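Local atomic coordinates of core protein VP7 (Bluetongue virus, PDB entry 1BVP), a protein that forms trimers that assemble as capsomers on the VP3 scaffold, building the inner capsid of the virus, and takes part in host cell receptor binding. Residues L9-R13 with L312-L316; L45-T49 with E60-M64; L66-S71 with Y84-T90; I75-I80 with A284-T289. All coordinates share one frame; numbering follows the deposited sequence.

Contact 1: L9-R13 with L312-L316; sequences LTVMR and LLSTL
Thr315 and Arg13 meet by methyl and methylene groups, and no flat group takes part: the one planar group here, the Arg13 guanidinium, is carried beyond the contact, leaving its CG to touch Thr315 CG2 at 3.9 Å. Segments 9-13 and 312-316 run nearly parallel, 19° apart, their axes 10.0 Å from each other, a spacing filled by side chains of medium size. Thr315 suits the middle of the interface because its two branches do different jobs. With chi1 at -56°, OG1 lies beside the backbone N and bonds Leu311 O one turn earlier in its own helix, while CG2, anti to that N, packs on Met12 CB at 3.8 Å. Leu9 crosses Thr315 and Leu312 at about a right angle, and its CD1 is 3.7 Å from Leu312 CD1. Met12, long and flexible, bends at chi3, which brings CE to 3.9 Å from Leu312 O and sets SD 4.3 Å from Leu316 CD1. Being apolar, these ends need no partner in a buried place. Around the pair, helix 103-116 packs on Leu9 through Ala105 and Ile109, and helix 55-73 touches Leu312 and Leu316. Helix 276-286 lies against Leu313. Beyond Arg13 comes a second subunit of the trimer, whose Asn107 bonds the Arg13 carbonyl, so helix 2-15 links the helical core to the subunit boundary.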
loop_
_atom_site.group_PDB
_atom_site.type_symbol
_atom_site.label_atom_id
_atom_site.label_comp_id
_atom_site.label_asym_id
_atom_site.label_seq_id
_atom_site.Cartn_x
_atom_site.Cartn_y
_atom_site.Cartn_z
ATOM N N LEU A 9 9.020 20.980 -10.385
ATOM C CA LEU A 9 9.404 19.839 -9.567
ATOM C C LEU A 9 10.923 19.739 -9.413
ATOM O O LEU A 9 11.442 19.492 -8.297
ATOM C CB LEU A 9 8.893 18.595 -10.264
ATOM C CG LEU A 9 8.515 17.345 -9.490
ATOM C CD1 LEU A 9 7.497 17.720 -8.423
ATOM C CD2 LEU A 9 7.902 16.387 -10.490
ATOM N N THR A 10 11.625 19.871 -10.545
ATOM C CA THR A 10 13.088 19.839 -10.582
ATOM C C THR A 10 13.691 20.917 -9.695
ATOM O O THR A 10 14.566 20.638 -8.870
ATOM C CB THR A 10 13.602 20.078 -11.970
ATOM O OG1 THR A 10 13.213 18.995 -12.808
ATOM C CG2 THR A 10 15.113 20.150 -11.945
ATOM N N VAL A 11 13.200 22.145 -9.841
ATOM C CA VAL A 11 13.696 23.258 -9.039
ATOM C C VAL A 11 13.437 23.103 -7.559
ATOM O O VAL A 11 14.322 23.403 -6.728
ATOM C CB VAL A 11 13.096 24.570 -9.492
ATOM C CG1 VAL A 11 13.555 25.670 -8.602
ATOM C CG2 VAL A 11 13.450 24.821 -10.958
ATOM N N MET A 12 12.220 22.666 -7.212
ATOM C CA MET A 12 11.871 22.484 -5.797
ATOM C C MET A 12 12.689 21.386 -5.159
ATOM O O MET A 12 13.154 21.556 -4.035
ATOM C CB MET A 12 10.404 22.190 -5.595
ATOM C CG MET A 12 9.470 23.253 -6.108
ATOM S SD MET A 12 7.797 22.912 -5.457
ATOM C CE MET A 12 7.170 21.792 -6.640
ATOM N N ARG A 13 12.901 20.270 -5.865
ATOM C CA ARG A 13 13.699 19.196 -5.262
ATOM C C ARG A 13 15.161 19.642 -5.063
ATOM O O ARG A 13 15.817 19.219 -4.114
ATOM C CB ARG A 13 13.600 17.886 -6.056
ATOM C CG ARG A 13 12.197 17.362 -6.254
ATOM C CD ARG A 13 12.120 16.010 -7.024
ATOM N NE ARG A 13 12.348 14.865 -6.146
ATOM C CZ ARG A 13 13.317 13.948 -6.294
ATOM N NH1 ARG A 13 14.180 14.008 -7.317
ATOM N NH2 ARG A 13 13.463 12.977 -5.380
ATOM N N LEU A 312 2.871 18.038 -6.312
ATOM C CA LEU A 312 3.527 19.324 -6.227
ATOM C C LEU A 312 3.497 19.874 -4.776
ATOM O O LEU A 312 4.525 20.331 -4.234
ATOM C CB LEU A 312 2.858 20.269 -7.228
ATOM C CG LEU A 312 3.515 20.645 -8.581
ATOM C CD1 LEU A 312 4.430 19.607 -9.100
ATOM C CD2 LEU A 312 2.455 20.974 -9.599
ATOM N N LEU A 313 2.349 19.773 -4.111
ATOM C CA LEU A 313 2.248 20.253 -2.731
ATOM C C LEU A 313 3.099 19.429 -1.770
ATOM O O LEU A 313 3.656 19.970 -0.833
ATOM C CB LEU A 313 0.813 20.216 -2.272
ATOM C CG LEU A 313 0.168 21.520 -1.859
ATOM C CD1 LEU A 313 -1.134 21.129 -1.201
ATOM C CD2 LEU A 313 1.030 22.322 -0.892
ATOM N N SER A 314 3.195 18.121 -1.994
ATOM C CA SER A 314 3.998 17.245 -1.146
ATOM C C SER A 314 5.466 17.657 -1.208
ATOM O O SER A 314 6.149 17.757 -0.178
ATOM C CB SER A 314 3.838 15.795 -1.591
ATOM O OG SER A 314 4.477 14.959 -0.648
ATOM N N THR A 315 5.951 17.903 -2.424
ATOM C CA THR A 315 7.311 18.366 -2.606
ATOM C C THR A 315 7.479 19.734 -1.918
ATOM O O THR A 315 8.449 19.948 -1.178
ATOM C CB THR A 315 7.640 18.484 -4.090
ATOM O OG1 THR A 315 7.395 17.224 -4.710
ATOM C CG2 THR A 315 9.115 18.838 -4.300
ATOM N N LEU A 316 6.537 20.653 -2.124
ATOM C CA LEU A 316 6.643 21.957 -1.469
ATOM C C LEU A 316 6.715 21.802 0.052
ATOM O O LEU A 316 7.410 22.579 0.727
ATOM C CB LEU A 316 5.490 22.869 -1.852
ATOM C CG LEU A 316 5.514 24.302 -1.310
ATOM C CD1 LEU A 316 6.620 25.079 -1.988
ATOM C CD2 LEU A 316 4.170 24.995 -1.614
#

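Contact 2: L45-T49 with E60-M64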
loop_
_atom_site.group_PDB
_atom_site.type_symbol
_atom_site.label_atom_id
_atom_site.label_comp_id
_atom_site.label_asym_id
_atom_site.label_seq_id
_atom_site.Cartn_x
_atom_site.Cartn_y
_atom_site.Cartn_z
ATOM N N LEU A 45 11.843 40.292 -10.456
ATOM C CA LEU A 45 12.504 41.371 -9.740
ATOM C C LEU A 45 12.704 41.036 -8.291
ATOM O O LEU A 45 12.785 41.923 -7.433
ATOM C CB LEU A 45 11.764 42.701 -9.891
ATOM C CG LEU A 45 11.944 43.515 -11.179
ATOM C CD1 LEU A 45 12.372 42.666 -12.378
ATOM C CD2 LEU A 45 10.615 44.227 -11.462
ATOM N N ARG A 46 12.722 39.752 -7.984
ATOM C CA ARG A 46 12.994 39.370 -6.613
ATOM C C ARG A 46 14.509 39.120 -6.542
ATOM O O ARG A 46 15.207 39.212 -7.571
ATOM C CB ARG A 46 12.133 38.193 -6.195
ATOM C CG ARG A 46 10.775 38.686 -5.752
ATOM C CD ARG A 46 10.391 38.081 -4.412
ATOM N NE ARG A 46 9.809 36.741 -4.576
ATOM C CZ ARG A 46 8.579 36.396 -4.172
ATOM N NH1 ARG A 46 7.784 37.269 -3.547
ATOM N NH2 ARG A 46 8.077 35.212 -4.508
ATOM N N GLY A 47 15.054 38.855 -5.366
ATOM C CA GLY A 47 16.491 38.668 -5.323
ATOM C C GLY A 47 16.850 37.412 -4.587
ATOM O O GLY A 47 17.462 37.433 -3.504
ATOM N N VAL A 48 16.465 36.297 -5.177
ATOM C CA VAL A 48 16.728 35.008 -4.572
ATOM C C VAL A 48 18.242 34.713 -4.702
ATOM O O VAL A 48 18.820 34.985 -5.735
ATOM C CB VAL A 48 15.872 33.943 -5.304
ATOM C CG1 VAL A 48 16.097 32.574 -4.737
ATOM C CG2 VAL A 48 14.421 34.320 -5.218
ATOM N N THR A 49 18.879 34.200 -3.649
ATOM C CA THR A 49 20.304 33.847 -3.679
ATOM C C THR A 49 20.351 32.342 -3.899
ATOM O O THR A 49 19.433 31.664 -3.486
ATOM C CB THR A 49 20.937 33.975 -2.308
ATOM O OG1 THR A 49 20.607 35.229 -1.775
ATOM C CG2 THR A 49 22.463 33.881 -2.388
ATOM N N GLU A 60 12.609 34.173 0.907
ATOM C CA GLU A 60 12.626 34.562 -0.496
ATOM C C GLU A 60 12.739 33.338 -1.425
ATOM O O GLU A 60 12.054 33.261 -2.451
ATOM C CB GLU A 60 13.767 35.556 -0.693
ATOM C CG GLU A 60 13.730 36.305 -1.982
ATOM C CD GLU A 60 13.027 37.625 -1.867
ATOM O OE1 GLU A 60 12.157 37.760 -0.944
ATOM O OE2 GLU A 60 13.359 38.506 -2.723
ATOM N N MET A 61 13.577 32.368 -1.060
ATOM C CA MET A 61 13.721 31.169 -1.887
ATOM C C MET A 61 12.450 30.335 -1.806
ATOM O O MET A 61 11.983 29.796 -2.820
ATOM C CB MET A 61 14.901 30.315 -1.451
ATOM C CG MET A 61 15.067 29.109 -2.360
ATOM S SD MET A 61 16.517 28.125 -1.998
ATOM C CE MET A 61 17.530 28.772 -3.276
ATOM N N PHE A 62 11.897 30.232 -0.594
ATOM C CA PHE A 62 10.665 29.500 -0.398
ATOM C C PHE A 62 9.547 30.131 -1.232
ATOM O O PHE A 62 8.753 29.416 -1.862
ATOM C CB PHE A 62 10.244 29.454 1.062
ATOM C CG PHE A 62 8.971 28.696 1.262
ATOM C CD1 PHE A 62 8.959 27.306 1.146
ATOM C CD2 PHE A 62 7.765 29.368 1.432
ATOM C CE1 PHE A 62 7.762 26.595 1.182
ATOM C CE2 PHE A 62 6.558 28.672 1.469
ATOM C CZ PHE A 62 6.552 27.285 1.341
ATOM N N PHE A 63 9.485 31.464 -1.260
ATOM C CA PHE A 63 8.460 32.123 -2.050
ATOM C C PHE A 63 8.621 31.820 -3.517
ATOM O O PHE A 63 7.634 31.742 -4.242
ATOM C CB PHE A 63 8.469 33.609 -1.829
ATOM C CG PHE A 63 8.085 34.011 -0.441
ATOM C CD1 PHE A 63 7.269 33.194 0.343
ATOM C CD2 PHE A 63 8.536 35.219 0.094
ATOM C CE1 PHE A 63 6.909 33.578 1.635
ATOM C CE2 PHE A 63 8.180 35.604 1.384
ATOM C CZ PHE A 63 7.370 34.790 2.158
ATOM N N MET A 64 9.859 31.576 -3.950
ATOM C CA MET A 64 10.111 31.262 -5.355
ATOM C C MET A 64 9.512 29.891 -5.639
ATOM O O MET A 64 8.915 29.660 -6.679
ATOM C CB MET A 64 11.614 31.248 -5.647
ATOM C CG MET A 64 11.903 30.831 -7.064
ATOM S SD MET A 64 13.606 30.535 -7.417
ATOM C CE MET A 64 14.022 29.075 -6.396
#
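Arg46 reaches across Glu60 to Phe63. Its CB starts 3.7 Å from Glu60 OE2, and CD passes the same oxygen at 3.4 Å. Bends at chi2 and chi3, on either side of CG, turn the chain, and the charges stay apart: NE is 4.4 Å from Glu60 OE2, beyond a salt bridge. At the tip, CZ lies 3.6 Å from Phe63 CB, with the guanidinium laid so that the start of Phe63 covers one of its faces. NH2 finds its polar partners in Tyr40 OH and Asp67 OD2. Arginine suits this path, since its methylenes can pass one residue while its planar end serves others. Glu60 instead receives the amide of Gly47: N donates to OE2 over 3.2 Å, almost straight at 176°, using the anti lone pair. Next to it, Val48 turns both methyls to the helix. CG2 sits 3.9 Å from Glu60 CG, and CG1 is 4.2 Å from Met61 CB, a compact branched fit for a buried place. Met61 reaches further, its CE 3.5 Å from Thr49 O. The arrangement is that of a helix-loop-helix connection, in which the loop after helix 27-44 folds back on the early turns of helix 55-73.

Contact 3: L66-S71 with Y84-T90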
loop_
_atom_site.group_PDB
_atom_site.type_symbol
_atom_site.label_atom_id
_atom_site.label_comp_id
_atom_site.label_asym_id
_atom_site.label_seq_id
_atom_site.Cartn_x
_atom_site.Cartn_y
_atom_site.Cartn_z
ATOM N N LEU A 66 7.054 28.456 -3.885
ATOM C CA LEU A 66 5.611 28.613 -3.798
ATOM C C LEU A 66 5.070 29.134 -5.136
ATOM O O LEU A 66 4.105 28.594 -5.685
ATOM C CB LEU A 66 5.263 29.567 -2.669
ATOM C CG LEU A 66 3.782 29.814 -2.343
ATOM C CD1 LEU A 66 2.989 28.531 -2.266
ATOM C CD2 LEU A 66 3.714 30.540 -1.009
ATOM N N ASP A 67 5.729 30.138 -5.705
ATOM C CA ASP A 67 5.292 30.685 -6.993
ATOM C C ASP A 67 5.292 29.636 -8.074
ATOM O O ASP A 67 4.383 29.577 -8.901
ATOM C CB ASP A 67 6.209 31.824 -7.456
ATOM C CG ASP A 67 5.760 33.183 -6.962
ATOM O OD1 ASP A 67 4.584 33.336 -6.568
ATOM O OD2 ASP A 67 6.589 34.112 -6.977
ATOM N N MET A 68 6.351 28.840 -8.090
ATOM C CA MET A 68 6.517 27.804 -9.088
ATOM C C MET A 68 5.508 26.692 -8.940
ATOM O O MET A 68 4.990 26.197 -9.941
ATOM C CB MET A 68 7.935 27.273 -9.037
ATOM C CG MET A 68 8.943 28.288 -9.533
ATOM S SD MET A 68 10.592 27.614 -9.617
ATOM C CE MET A 68 11.283 28.811 -10.714
ATOM N N MET A 69 5.219 26.305 -7.697
ATOM C CA MET A 69 4.223 25.275 -7.412
ATOM C C MET A 69 2.834 25.795 -7.884
ATOM O O MET A 69 2.182 25.160 -8.704
ATOM C CB MET A 69 4.231 24.981 -5.913
ATOM C CG MET A 69 3.266 23.888 -5.414
ATOM S SD MET A 69 1.634 24.536 -4.960
ATOM C CE MET A 69 0.550 23.427 -5.798
ATOM N N LEU A 70 2.447 27.008 -7.487
ATOM C CA LEU A 70 1.152 27.535 -7.901
ATOM C C LEU A 70 1.022 27.677 -9.398
ATOM O O LEU A 70 -0.014 27.335 -9.965
ATOM C CB LEU A 70 0.829 28.861 -7.203
ATOM C CG LEU A 70 0.848 28.749 -5.668
ATOM C CD1 LEU A 70 0.761 30.090 -5.010
ATOM C CD2 LEU A 70 -0.262 27.805 -5.181
ATOM N N SER A 71 2.073 28.131 -10.065
ATOM C CA SER A 71 1.990 28.288 -11.525
ATOM C C SER A 71 1.871 26.950 -12.242
ATOM O O SER A 71 1.089 26.809 -13.176
ATOM C CB SER A 71 3.172 29.101 -12.079
ATOM O OG SER A 71 3.118 30.426 -11.559
ATOM N N TYR A 84 3.779 37.712 1.440
ATOM C CA TYR A 84 3.967 37.077 0.148
ATOM C C TYR A 84 2.910 37.498 -0.829
ATOM O O TYR A 84 1.712 37.549 -0.506
ATOM C CB TYR A 84 3.946 35.553 0.307
ATOM C CG TYR A 84 3.699 34.780 -0.981
ATOM C CD1 TYR A 84 4.731 34.547 -1.894
ATOM C CD2 TYR A 84 2.434 34.292 -1.300
ATOM C CE1 TYR A 84 4.519 33.857 -3.089
ATOM C CE2 TYR A 84 2.214 33.596 -2.511
ATOM C CZ TYR A 84 3.265 33.390 -3.395
ATOM O OH TYR A 84 3.049 32.767 -4.605
ATOM N N THR A 85 3.353 37.771 -2.045
ATOM C CA THR A 85 2.441 38.138 -3.112
ATOM C C THR A 85 2.791 37.272 -4.306
ATOM O O THR A 85 3.928 37.244 -4.744
ATOM C CB THR A 85 2.565 39.614 -3.453
ATOM O OG1 THR A 85 2.459 40.365 -2.233
ATOM C CG2 THR A 85 1.444 40.042 -4.404
ATOM N N GLN A 86 1.833 36.512 -4.791
ATOM C CA GLN A 86 2.086 35.637 -5.915
ATOM C C GLN A 86 2.418 36.410 -7.188
ATOM O O GLN A 86 1.724 37.356 -7.542
ATOM C CB GLN A 86 0.880 34.708 -6.114
ATOM C CG GLN A 86 0.856 33.899 -7.405
ATOM C CD GLN A 86 -0.323 32.942 -7.476
ATOM O OE1 GLN A 86 -1.275 33.060 -6.701
ATOM N NE2 GLN A 86 -0.269 31.995 -8.397
ATOM N N HIS A 87 3.455 35.953 -7.892
ATOM C CA HIS A 87 3.909 36.552 -9.142
ATOM C C HIS A 87 3.502 35.717 -10.283
ATOM O O HIS A 87 4.146 34.728 -10.575
ATOM C CB HIS A 87 5.422 36.690 -9.159
ATOM C CG HIS A 87 5.927 37.563 -8.066
ATOM N ND1 HIS A 87 5.961 38.937 -8.181
ATOM C CD2 HIS A 87 6.240 37.281 -6.777
ATOM C CE1 HIS A 87 6.253 39.467 -7.002
ATOM N NE2 HIS A 87 6.429 38.483 -6.135
ATOM N N MET A 88 2.486 36.188 -10.986
ATOM C CA MET A 88 1.926 35.497 -12.137
ATOM C C MET A 88 2.915 35.294 -13.290
ATOM O O MET A 88 2.758 34.363 -14.097
ATOM C CB MET A 88 0.692 36.258 -12.613
ATOM C CG MET A 88 -0.274 36.597 -11.477
ATOM S SD MET A 88 -0.909 35.098 -10.700
ATOM C CE MET A 88 -1.716 34.233 -12.174
ATOM N N ALA A 89 3.940 36.143 -13.364
ATOM C CA ALA A 89 4.951 36.014 -14.419
ATOM C C ALA A 89 5.755 34.707 -14.328
ATOM O O ALA A 89 6.470 34.357 -15.280
ATOM C CB ALA A 89 5.904 37.183 -14.363
ATOM N N THR A 90 5.659 34.007 -13.189
ATOM C CA THR A 90 6.389 32.762 -12.973
ATOM C C THR A 90 6.122 31.735 -14.067
ATOM O O THR A 90 7.013 30.972 -14.454
ATOM C CB THR A 90 6.093 32.200 -11.609
ATOM O OG1 THR A 90 6.374 33.190 -10.604
ATOM C CG2 THR A 90 6.942 31.003 -11.340
#
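Tyr84 lays its ring over Leu66, whose CD2 stands 3.7 Å from the ring centroid and only 13° off the normal, a CH-pi contact; the backbone N of Gln86 lies over the opposite face, toward the rim. The Tyr84 hydroxyl donates to Asp67 OD1 at 2.6 Å. Gln86 follows with an extended chain that passes Leu70 at a slant, NE2 lying 3.5 Å from Leu70 CB, while its side-chain amide bonds Ile75 O and Val77 N, earlier in the same loop. At His87 the backbone N gives Asp67 OD1 a second bond, 3.1 Å long, from the face of the carboxylate opposite the tyrosine. The imidazole turns its edge to Asp67 OD2, the two planes 86° apart. OD2 also has Arg46 and Tyr40 as partners, so this buried carboxylate is held at both oxygens and is probably ionised. A type I turn from His87 leads to Thr90, whose OG1 bonds His87 O at 2.7 Å. The hydroxyl is thereby used within the turn, and CG2 is left to pack on Met68 CG at 3.8 Å. Ser71, small enough to fit beside Thr90 CB, bonds Asp67 O through OG at 3.1 Å. The loop thus covers one side of helix 55-73. Helix 304-323 lies on Leu66 and Met69, helix 276-286 on Leu66 and Leu70, and helix 90-94, which the loop leads into, on Met68 and Ser71.

Contact 4: I75-I80 with A284-T289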
loop_
_atom_site.group_PDB
_atom_site.type_symbol
_atom_site.label_atom_id
_atom_site.label_comp_id
_atom_site.label_asym_id
_atom_site.label_seq_id
_atom_site.Cartn_x
_atom_site.Cartn_y
_atom_site.Cartn_z
ATOM N N ILE A 75 -3.061 27.355 -10.128
ATOM C CA ILE A 75 -3.795 27.993 -9.044
ATOM C C ILE A 75 -3.416 29.450 -8.802
ATOM O O ILE A 75 -2.270 29.858 -8.931
ATOM C CB ILE A 75 -3.508 27.246 -7.728
ATOM C CG1 ILE A 75 -3.920 25.784 -7.851
ATOM C CG2 ILE A 75 -4.149 27.934 -6.543
ATOM C CD1 ILE A 75 -3.476 24.959 -6.687
ATOM N N ASN A 76 -4.393 30.233 -8.392
ATOM C CA ASN A 76 -4.158 31.619 -8.065
ATOM C C ASN A 76 -4.681 31.729 -6.613
ATOM O O ASN A 76 -5.879 31.757 -6.415
ATOM C CB ASN A 76 -4.925 32.498 -9.050
ATOM C CG ASN A 76 -4.959 33.973 -8.636
ATOM O OD1 ASN A 76 -5.766 34.732 -9.157
ATOM N ND2 ASN A 76 -4.082 34.389 -7.706
ATOM N N VAL A 77 -3.789 31.740 -5.614
ATOM C CA VAL A 77 -4.187 31.780 -4.211
ATOM C C VAL A 77 -4.932 32.979 -3.704
ATOM O O VAL A 77 -5.660 32.870 -2.695
ATOM C CB VAL A 77 -3.010 31.646 -3.184
ATOM C CG1 VAL A 77 -2.902 30.275 -2.664
ATOM C CG2 VAL A 77 -1.719 32.180 -3.726
ATOM N N GLY A 78 -4.689 34.140 -4.298
ATOM C CA GLY A 78 -5.353 35.328 -3.796
ATOM C C GLY A 78 -4.518 35.922 -2.679
ATOM O O GLY A 78 -3.463 35.389 -2.310
ATOM N N PRO A 79 -4.967 37.030 -2.103
ATOM C CA PRO A 79 -4.208 37.676 -1.024
ATOM C C PRO A 79 -4.252 36.947 0.301
ATOM O O PRO A 79 -5.003 37.312 1.200
ATOM C CB PRO A 79 -4.862 39.050 -0.935
ATOM C CG PRO A 79 -6.316 38.718 -1.241
ATOM C CD PRO A 79 -6.205 37.764 -2.411
ATOM N N ILE A 80 -3.387 35.963 0.460
ATOM C CA ILE A 80 -3.374 35.207 1.702
ATOM C C ILE A 80 -2.337 35.731 2.679
ATOM O O ILE A 80 -2.323 35.352 3.862
ATOM C CB ILE A 80 -3.045 33.747 1.415
ATOM C CG1 ILE A 80 -1.655 33.650 0.777
ATOM C CG2 ILE A 80 -4.035 33.200 0.440
ATOM C CD1 ILE A 80 -1.280 32.277 0.280
ATOM N N ALA A 284 -5.208 27.131 2.520
ATOM C CA ALA A 284 -5.471 28.190 1.534
ATOM C C ALA A 284 -5.259 27.736 0.095
ATOM O O ALA A 284 -6.030 28.095 -0.787
ATOM C CB ALA A 284 -4.616 29.406 1.819
ATOM N N ILE A 285 -4.204 26.975 -0.159
ATOM C CA ILE A 285 -3.954 26.495 -1.507
ATOM C C ILE A 285 -5.025 25.471 -1.903
ATOM O O ILE A 285 -5.574 25.544 -3.000
ATOM C CB ILE A 285 -2.532 25.866 -1.619
ATOM C CG1 ILE A 285 -1.465 26.914 -1.327
ATOM C CG2 ILE A 285 -2.313 25.250 -2.984
ATOM C CD1 ILE A 285 -0.105 26.325 -1.098
ATOM N N LEU A 286 -5.361 24.539 -1.016
ATOM C CA LEU A 286 -6.363 23.531 -1.361
ATOM C C LEU A 286 -7.781 24.107 -1.560
ATOM O O LEU A 286 -8.587 23.525 -2.306
ATOM C CB LEU A 286 -6.328 22.373 -0.362
ATOM C CG LEU A 286 -5.102 21.458 -0.522
ATOM C CD1 LEU A 286 -5.006 20.435 0.570
ATOM C CD2 LEU A 286 -5.079 20.773 -1.892
ATOM N N ASN A 287 -8.067 25.277 -0.974
ATOM C CA ASN A 287 -9.390 25.928 -1.145
ATOM C C ASN A 287 -9.673 26.314 -2.571
ATOM O O ASN A 287 -10.792 26.652 -2.917
ATOM C CB ASN A 287 -9.533 27.206 -0.309
ATOM C CG ASN A 287 -9.753 26.908 1.156
ATOM O OD1 ASN A 287 -10.219 25.813 1.503
ATOM N ND2 ASN A 287 -9.413 27.861 2.031
ATOM N N ARG A 288 -8.636 26.337 -3.383
ATOM C CA ARG A 288 -8.756 26.731 -4.770
ATOM C C ARG A 288 -8.870 25.503 -5.645
ATOM O O ARG A 288 -8.738 25.597 -6.862
ATOM C CB ARG A 288 -7.502 27.522 -5.155
ATOM C CG ARG A 288 -7.603 29.037 -5.148
ATOM C CD ARG A 288 -7.795 29.703 -3.793
ATOM N NE ARG A 288 -9.153 30.223 -3.643
ATOM C CZ ARG A 288 -9.868 30.829 -4.599
ATOM N NH1 ARG A 288 -9.383 31.058 -5.828
ATOM N NH2 ARG A 288 -11.153 31.065 -4.366
ATOM N N THR A 289 -9.080 24.344 -5.027
ATOM C CA THR A 289 -9.180 23.084 -5.757
ATOM C C THR A 289 -10.430 22.291 -5.350
ATOM O O THR A 289 -11.221 22.728 -4.503
ATOM C CB THR A 289 -7.925 22.207 -5.500
ATOM O OG1 THR A 289 -7.976 21.669 -4.173
ATOM C CG2 THR A 289 -6.635 23.041 -5.634
#
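The backbones come closest at Val77 and Ile285, CA to CA 5.9 Å, where an irregular strip of chain passes helix 276-286 and the type I turn from Leu286 to Thr289. The strip owes its course to Gly78, whose phi of 87° with psi near 180° calls for glycine, and to Pro79, the centre of an inverse gamma turn. Ile75 is the most heavily used side chain. Its CG2 packs on Arg288 CB at 3.7 Å, and its longer branch carries CD1 to Ile285 CG2 at 3.9 Å and Thr289 CG2 at 3.8 Å. Val77 adds CG1 against Ile285 CG1 at 3.9 Å; further along, Ile80 CG2 meets Ala284 CB, a small residue that lets the loop lie close. With OG1 bonded to Leu286 O at 2.7 Å, an oxygen that also accepts from Thr289 N, Thr289 has its methyl placed against Ile75. Arg288 covers the outer side with its methylenes: CG is 3.5 Å from Asn76 O, and the guanidinium has the same oxygen at its edge, near its plane. Beneath, Leu70 of helix 55-73 packs on Ile75, Val77 and Ile285, so the loop after that helix bridges it to helix 276-286.

All four contacts lie in the helical domain, which the two ends of the chain build together, with the beta strands inserted between them. Contact 1 closes the long loop of chain that holds the other three. Contact 2 comes before contact 3, both on helix 55-73 and with centres 11 Å apart, while contacts 3 and 4 alternate along the chain at the same spacing. Contacts 2 and 4 are the most distant, about 20 Å between centres, and do not touch. Helix 55-73 is the common element: its side chains reach contacts 1 and 4 as well. Early and late chain segments are thereby joined into one body, next to the trimer boundary at contact 1.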